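Local coordinates for vinylacetyl-CoA Delta-isomerase (Nitrosopumilus maritimus SCM1, PDB 6VJR), which dehydrates 4-hydroxybutyryl-CoA with the help of an iron-sulfur cluster and FAD, and probably also isomerises vinylacetyl-CoA, at the interface of chains A and B and the interface of chains A and C. Residues are numbered along the deposited sequence; one frame, centred on the assembly and turned at random. Chains: chain A/B/C, Vinylacetyl-CoA Delta-isomerase.

Contact 1 and contact 2 show how one chain can use separate surfaces to meet two neighbours. Their centres of C-alpha atoms lie about 31 Å apart, and they share no residue or secondary-structure element. In contact 1, chain A offers helix 394-397, the loop after it and the start of helix 402-409 to a strand and turn near the N-terminus of chain B. In contact 2, helices 77-94 and 295-314 of chain A receive helix 464-475 of chain C. Each interface is two-fold symmetric, so every patch has a twin; together they would help hold the deposited assembly of four copies, plausibly the working form.

Contact 1: the interface of chains A and B. Residues chain A 396, 399, 401-402; chain B 20, 23-24.
B:Gly23 has a left-handed backbone, phi 77° and psi 25°, a conformation easily reached by glycine, and its N-H meets A:Asp396. The carboxylate oxygen OD1 of A:Asp396 accepts this hydrogen bond from B:Gly23 N at 2.8 Å, moderately bent and arriving from above the carboxylate plane. The glycine's CA also packs against the rim of the imidazole of A:His399, 3.7 Å from CD2.

A:His399 is central to the apolar half of the patch. Its CG stands anti to the backbone N (chi1 -172°), which carries the imidazole across to B:Tyr20. The two side chains cross at about a right angle, with the tyrosine's CD1 edge over the rim of one imidazole face and CE1 of B:Tyr20 3.3 Å from CE1 of A:His399. Further out, the phenol oxygen OH of B:Tyr20 rests on the methylenes of A:Glu401, 3.3 Å from CG, a contact with the aliphatic stem. A:Ala402 CB approaches the same face of the phenol near its root, 4.1 Å from CG of B:Tyr20, so that these chain A groups all meet one face.

Second-shell bonds fix the imidazole's rotation. ND1 of A:His399 accepts the backbone N-H of A:Glu401 at 3.0 Å and that of A:Ala402 at 3.3 Å, both tilted from the ring plane. This double grip would favour a proton on NE2 in a neutral ring.

In the fold, A:His399 lies in the loop joining helix 394-397 to helix 402-409 and caps the first turn of the latter, while B:Tyr20 and B:Gly23 belong to strand 19-21 and the turn into strand 24-25.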
ATOM      1  N   ASP A 396      21.917 -32.952   7.926  1.00 15.08           N
ATOM      2  CA  ASP A 396      21.327 -33.858   6.949  1.00 15.78           C
ATOM      3  C   ASP A 396      22.050 -33.810   5.606  1.00 15.69           C
ATOM      4  O   ASP A 396      22.282 -34.850   5.003  1.00 17.30           O
ATOM      5  CB  ASP A 396      19.824 -33.621   6.923  1.00 15.59           C
ATOM      6  CG  ASP A 396      19.195 -33.930   8.271  1.00 16.79           C
ATOM      7  OD1 ASP A 396      19.292 -35.100   8.692  1.00 16.65           O
ATOM      8  OD2 ASP A 396      18.679 -33.004   8.915  1.00 17.50           O
ATOM      9  N   HIS A 399      25.093 -35.894   5.773  1.00 16.59           N
ATOM     10  CA  HIS A 399      24.861 -37.255   6.237  1.00 16.92           C
ATOM     11  C   HIS A 399      25.114 -38.250   5.094  1.00 17.76           C
ATOM     12  O   HIS A 399      24.752 -37.989   3.966  1.00 18.99           O
ATOM     13  CB  HIS A 399      23.421 -37.369   6.741  1.00 17.48           C
ATOM     14  CG  HIS A 399      23.126 -38.658   7.421  1.00 17.27           C
ATOM     15  ND1 HIS A 399      22.779 -39.794   6.725  1.00 19.45           N
ATOM     16  CD2 HIS A 399      23.148 -38.999   8.717  1.00 17.74           C
ATOM     17  CE1 HIS A 399      22.630 -40.789   7.595  1.00 18.72           C
ATOM     18  NE2 HIS A 399      22.829 -40.326   8.812  1.00 17.96           N
ATOM     19  N   GLU A 401      23.566 -41.007   4.101  1.00 19.43           N
ATOM     20  CA  GLU A 401      22.325 -41.484   3.488  1.00 19.51           C
ATOM     21  C   GLU A 401      21.508 -40.281   2.985  1.00 18.49           C
ATOM     22  O   GLU A 401      21.105 -40.221   1.840  1.00 20.81           O
ATOM     23  CB  GLU A 401      21.509 -42.283   4.522  1.00 20.54           C
ATOM     24  CG  GLU A 401      20.218 -42.886   3.975  1.00 23.58           C
ATOM     25  CD  GLU A 401      20.423 -44.003   2.983  1.00 26.26           C
ATOM     26  OE1 GLU A 401      21.559 -44.538   2.823  1.00 25.82           O
ATOM     27  OE2 GLU A 401      19.390 -44.338   2.348  1.00 28.72           O
ATOM     28  N   ALA A 402      21.248 -39.310   3.855  1.00 17.74           N
ATOM     29  CA  ALA A 402      20.388 -38.189   3.494  1.00 18.16           C
ATOM     30  C   ALA A 402      21.074 -37.244   2.517  1.00 17.76           C
ATOM     31  O   ALA A 402      20.420 -36.646   1.662  1.00 18.24           O
ATOM     32  CB  ALA A 402      19.891 -37.452   4.716  1.00 17.92           C
TER
ATOM     33  N   TYR B  20      14.951 -38.628   8.816  1.00 14.58           N
ATOM     34  CA  TYR B  20      16.195 -37.956   9.167  1.00 15.18           C
ATOM     35  C   TYR B  20      15.933 -36.541   9.675  1.00 15.16           C
ATOM     36  O   TYR B  20      15.291 -35.735   8.988  1.00 15.09           O
ATOM     37  CB  TYR B  20      17.141 -37.887   7.973  1.00 15.50           C
ATOM     38  CG  TYR B  20      17.798 -39.228   7.701  1.00 15.28           C
ATOM     39  CD1 TYR B  20      18.839 -39.687   8.498  1.00 16.85           C
ATOM     40  CD2 TYR B  20      17.318 -40.083   6.712  1.00 17.23           C
ATOM     41  CE1 TYR B  20      19.384 -40.945   8.329  1.00 16.22           C
ATOM     42  CE2 TYR B  20      17.868 -41.342   6.518  1.00 17.80           C
ATOM     43  CZ  TYR B  20      18.894 -41.786   7.341  1.00 18.14           C
ATOM     44  OH  TYR B  20      19.405 -43.058   7.200  1.00 20.92           O
ATOM     45  N   GLY B  23      20.745 -35.248  11.039  1.00 17.57           N
ATOM     46  CA  GLY B  23      21.728 -36.270  10.730  1.00 17.79           C
ATOM     47  C   GLY B  23      21.563 -37.532  11.576  1.00 18.17           C
ATOM     48  O   GLY B  23      22.488 -38.340  11.650  1.00 19.74           O
ATOM     49  N   GLU B  24      20.336 -37.770  12.068  1.00 18.09           N
ATOM     50  CA  GLU B  24      20.043 -38.961  12.838  1.00 18.02           C
ATOM     51  C   GLU B  24      18.666 -39.463  12.433  1.00 16.83           C
ATOM     52  O   GLU B  24      17.807 -38.652  12.152  1.00 18.35           O
ATOM     53  CB  GLU B  24      20.014 -38.708  14.346  1.00 23.08           C
ATOM     54  CG  GLU B  24      21.281 -38.126  14.941  1.00 29.46           C
ATOM     55  CD  GLU B  24      21.163 -37.998  16.456  1.00 37.59           C
ATOM     56  OE1 GLU B  24      20.069 -38.180  17.036  1.00 43.34           O
ATOM     57  OE2 GLU B  24      22.189 -37.734  17.062  1.00 47.60           O
TER

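Contact 2: the interface of chains A and C. Residues chain A 92, 301-302, 304-306; chain C 467-468, 470-471.
OD1 of A:Asp301 faces the side-chain amine NZ of C:Lys467 across a long salt bridge of 3.5 Å, and water 2 bridges the same pair. The setting is helix-on-helix packing in a protein of the 4-hydroxyphenylacetate 3-hydroxylase family: helix 464-475 of chain C lies against helices 295-314 and 77-94 of chain A. The other carboxylate oxygen, OD2 of A:Asp301, accepts a nearly straight bond of 2.8 Å from the amide NE2 of A:Gln92. OD2 of A:Asp301 lies in the amide plane of A:Gln92, while NE2 meets the carboxylate from above its plane, and the glutamine thereby helps set the acid's rotation.

C:Lys467 reaches the acid with an extended chain, its CG anti to the carbonyl carbon (chi1 -64°). Its methylenes pass the backbone O of A:Asp301 and run alongside A:Ile304, whose CG2 is 3.9 Å from CD of the lysine. Leucine C:Leu470 places CD1 against the stem and amide of A:Gln92, 3.8 Å from CG, and its backbone O shares water 1 with O of A:Gln92.

Small residues bring the backbones together. CA of A:Gly305 comes within 3.9 Å of CA of C:Lys468, and the methyl CB of C:Ala471 sits 3.7 Å from CA of A:Ala306. The same helix of chain A, 295-314, starts at the cluster ligand A:Cys295.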
ATOM      1  N   GLN A  92      26.485  -3.232   3.265  1.00 11.98           N
ATOM      2  CA  GLN A  92      26.837  -4.123   2.166  1.00 12.45           C
ATOM      3  C   GLN A  92      27.858  -5.183   2.591  1.00 13.04           C
ATOM      4  O   GLN A  92      27.787  -6.313   2.143  1.00 13.81           O
ATOM      5  CB  GLN A  92      27.390  -3.348   0.986  1.00 13.15           C
ATOM      6  CG  GLN A  92      26.383  -2.475   0.266  1.00 14.12           C
ATOM      7  CD  GLN A  92      26.950  -1.832  -0.976  1.00 15.32           C
ATOM      8  OE1 GLN A  92      28.153  -1.902  -1.266  1.00 16.98           O
ATOM      9  NE2 GLN A  92      26.052  -1.276  -1.753  1.00 17.07           N
ATOM     10  N   ASP A 301      20.599  -4.006  -0.204  1.00 11.20           N
ATOM     11  CA  ASP A 301      21.401  -4.386  -1.364  1.00 11.41           C
ATOM     12  C   ASP A 301      21.767  -5.875  -1.310  1.00 11.31           C
ATOM     13  O   ASP A 301      21.685  -6.600  -2.302  1.00 12.34           O
ATOM     14  CB  ASP A 301      22.682  -3.556  -1.391  1.00 12.47           C
ATOM     15  CG  ASP A 301      22.482  -2.072  -1.688  1.00 12.92           C
ATOM     16  OD1 ASP A 301      21.497  -1.734  -2.373  1.00 14.05           O
ATOM     17  OD2 ASP A 301      23.347  -1.237  -1.222  1.00 15.10           O
ATOM     18  N   VAL A 302      22.148  -6.356  -0.133  1.00 12.12           N
ATOM     19  CA  VAL A 302      22.463  -7.773   0.079  1.00 11.64           C
ATOM     20  C   VAL A 302      21.230  -8.645  -0.191  1.00 10.75           C
ATOM     21  O   VAL A 302      21.337  -9.646  -0.885  1.00 11.82           O
ATOM     22  CB  VAL A 302      23.031  -8.003   1.494  1.00 12.68           C
ATOM     23  CG1 VAL A 302      23.174  -9.485   1.799  1.00 13.27           C
ATOM     24  CG2 VAL A 302      24.343  -7.276   1.714  1.00 13.83           C
ATOM     25  N   ILE A 304      18.528  -8.014  -1.933  1.00 11.59           N
ATOM     26  CA  ILE A 304      18.199  -7.952  -3.349  1.00 11.86           C
ATOM     27  C   ILE A 304      19.124  -8.901  -4.121  1.00 12.56           C
ATOM     28  O   ILE A 304      18.716  -9.707  -4.956  1.00 13.34           O
ATOM     29  CB  ILE A 304      18.300  -6.515  -3.858  1.00 12.81           C
ATOM     30  CG1 ILE A 304      17.214  -5.638  -3.277  1.00 14.19           C
ATOM     31  CG2 ILE A 304      18.340  -6.497  -5.382  1.00 13.89           C
ATOM     32  CD1 ILE A 304      17.467  -4.158  -3.457  1.00 15.30           C
ATOM     33  N   GLY A 305      20.416  -8.831  -3.804  1.00 12.09           N
ATOM     34  CA  GLY A 305      21.382  -9.722  -4.395  1.00 12.17           C
ATOM     35  C   GLY A 305      21.064 -11.199  -4.116  1.00 12.67           C
ATOM     36  O   GLY A 305      21.248 -12.046  -4.994  1.00 13.69           O
ATOM     37  N   ALA A 306      20.627 -11.517  -2.894  1.00 11.72           N
ATOM     38  CA  ALA A 306      20.270 -12.880  -2.564  1.00 11.64           C
ATOM     39  C   ALA A 306      19.059 -13.337  -3.369  1.00 11.69           C
ATOM     40  O   ALA A 306      19.060 -14.463  -3.877  1.00 12.79           O
ATOM     41  CB  ALA A 306      20.038 -13.008  -1.109  1.00 11.62           C
TER
ATOM     42  N   LYS C 467      25.284  -6.756  -6.560  1.00 13.66           N
ATOM     43  CA  LYS C 467      24.533  -7.158  -5.391  1.00 13.85           C
ATOM     44  C   LYS C 467      24.568  -8.666  -5.172  1.00 12.62           C
ATOM     45  O   LYS C 467      24.645  -9.118  -4.035  1.00 12.84           O
ATOM     46  CB  LYS C 467      23.114  -6.601  -5.455  1.00 14.13           C
ATOM     47  CG  LYS C 467      23.097  -5.055  -5.406  1.00 13.92           C
ATOM     48  CD  LYS C 467      21.704  -4.446  -5.517  1.00 17.10           C
ATOM     49  CE  LYS C 467      21.803  -2.963  -5.607  1.00 18.63           C
ATOM     50  NZ  LYS C 467      20.475  -2.408  -5.685  1.00 24.48           N
ATOM     51  N   LYS C 468      24.457  -9.437  -6.274  1.00 13.08           N
ATOM     52  CA  LYS C 468      24.602 -10.889  -6.170  1.00 13.72           C
ATOM     53  C   LYS C 468      25.924 -11.239  -5.483  1.00 13.31           C
ATOM     54  O   LYS C 468      25.989 -12.113  -4.625  1.00 14.32           O
ATOM     55  CB  LYS C 468      24.508 -11.556  -7.531  1.00 14.60           C
ATOM     56  CG  LYS C 468      23.078 -11.512  -8.107  1.00 15.44           C
ATOM     57  CD  LYS C 468      23.046 -11.964  -9.561  1.00 19.57           C
ATOM     58  CE  LYS C 468      23.146 -13.418  -9.682  1.00 21.63           C
ATOM     59  NZ  LYS C 468      23.103 -13.808 -11.112  1.00 24.06           N
ATOM     60  N   LEU C 470      27.676  -9.374  -3.373  1.00 12.47           N
ATOM     61  CA  LEU C 470      27.569  -9.054  -1.949  1.00 12.61           C
ATOM     62  C   LEU C 470      26.960 -10.214  -1.179  1.00 12.81           C
ATOM     63  O   LEU C 470      27.438 -10.556  -0.093  1.00 13.87           O
ATOM     64  CB  LEU C 470      26.738  -7.824  -1.666  1.00 14.18           C
ATOM     65  CG  LEU C 470      27.205  -6.501  -2.274  1.00 13.30           C
ATOM     66  CD1 LEU C 470      26.139  -5.433  -2.029  1.00 15.13           C
ATOM     67  CD2 LEU C 470      28.544  -6.117  -1.723  1.00 15.38           C
ATOM     68  N   ALA C 471      25.846 -10.732  -1.721  1.00 12.31           N
ATOM     69  CA  ALA C 471      25.128 -11.786  -1.047  1.00 12.68           C
ATOM     70  C   ALA C 471      25.943 -13.087  -1.037  1.00 12.26           C
ATOM     71  O   ALA C 471      26.041 -13.764  -0.005  1.00 12.97           O
ATOM     72  CB  ALA C 471      23.779 -11.984  -1.689  1.00 13.68           C
TER
HETATM   73  O   HOH W   1      29.115  -8.614   1.110  1.00 15.71           O
HETATM   74  O   HOH W   2      18.935  -0.702  -3.940  1.00 21.74           O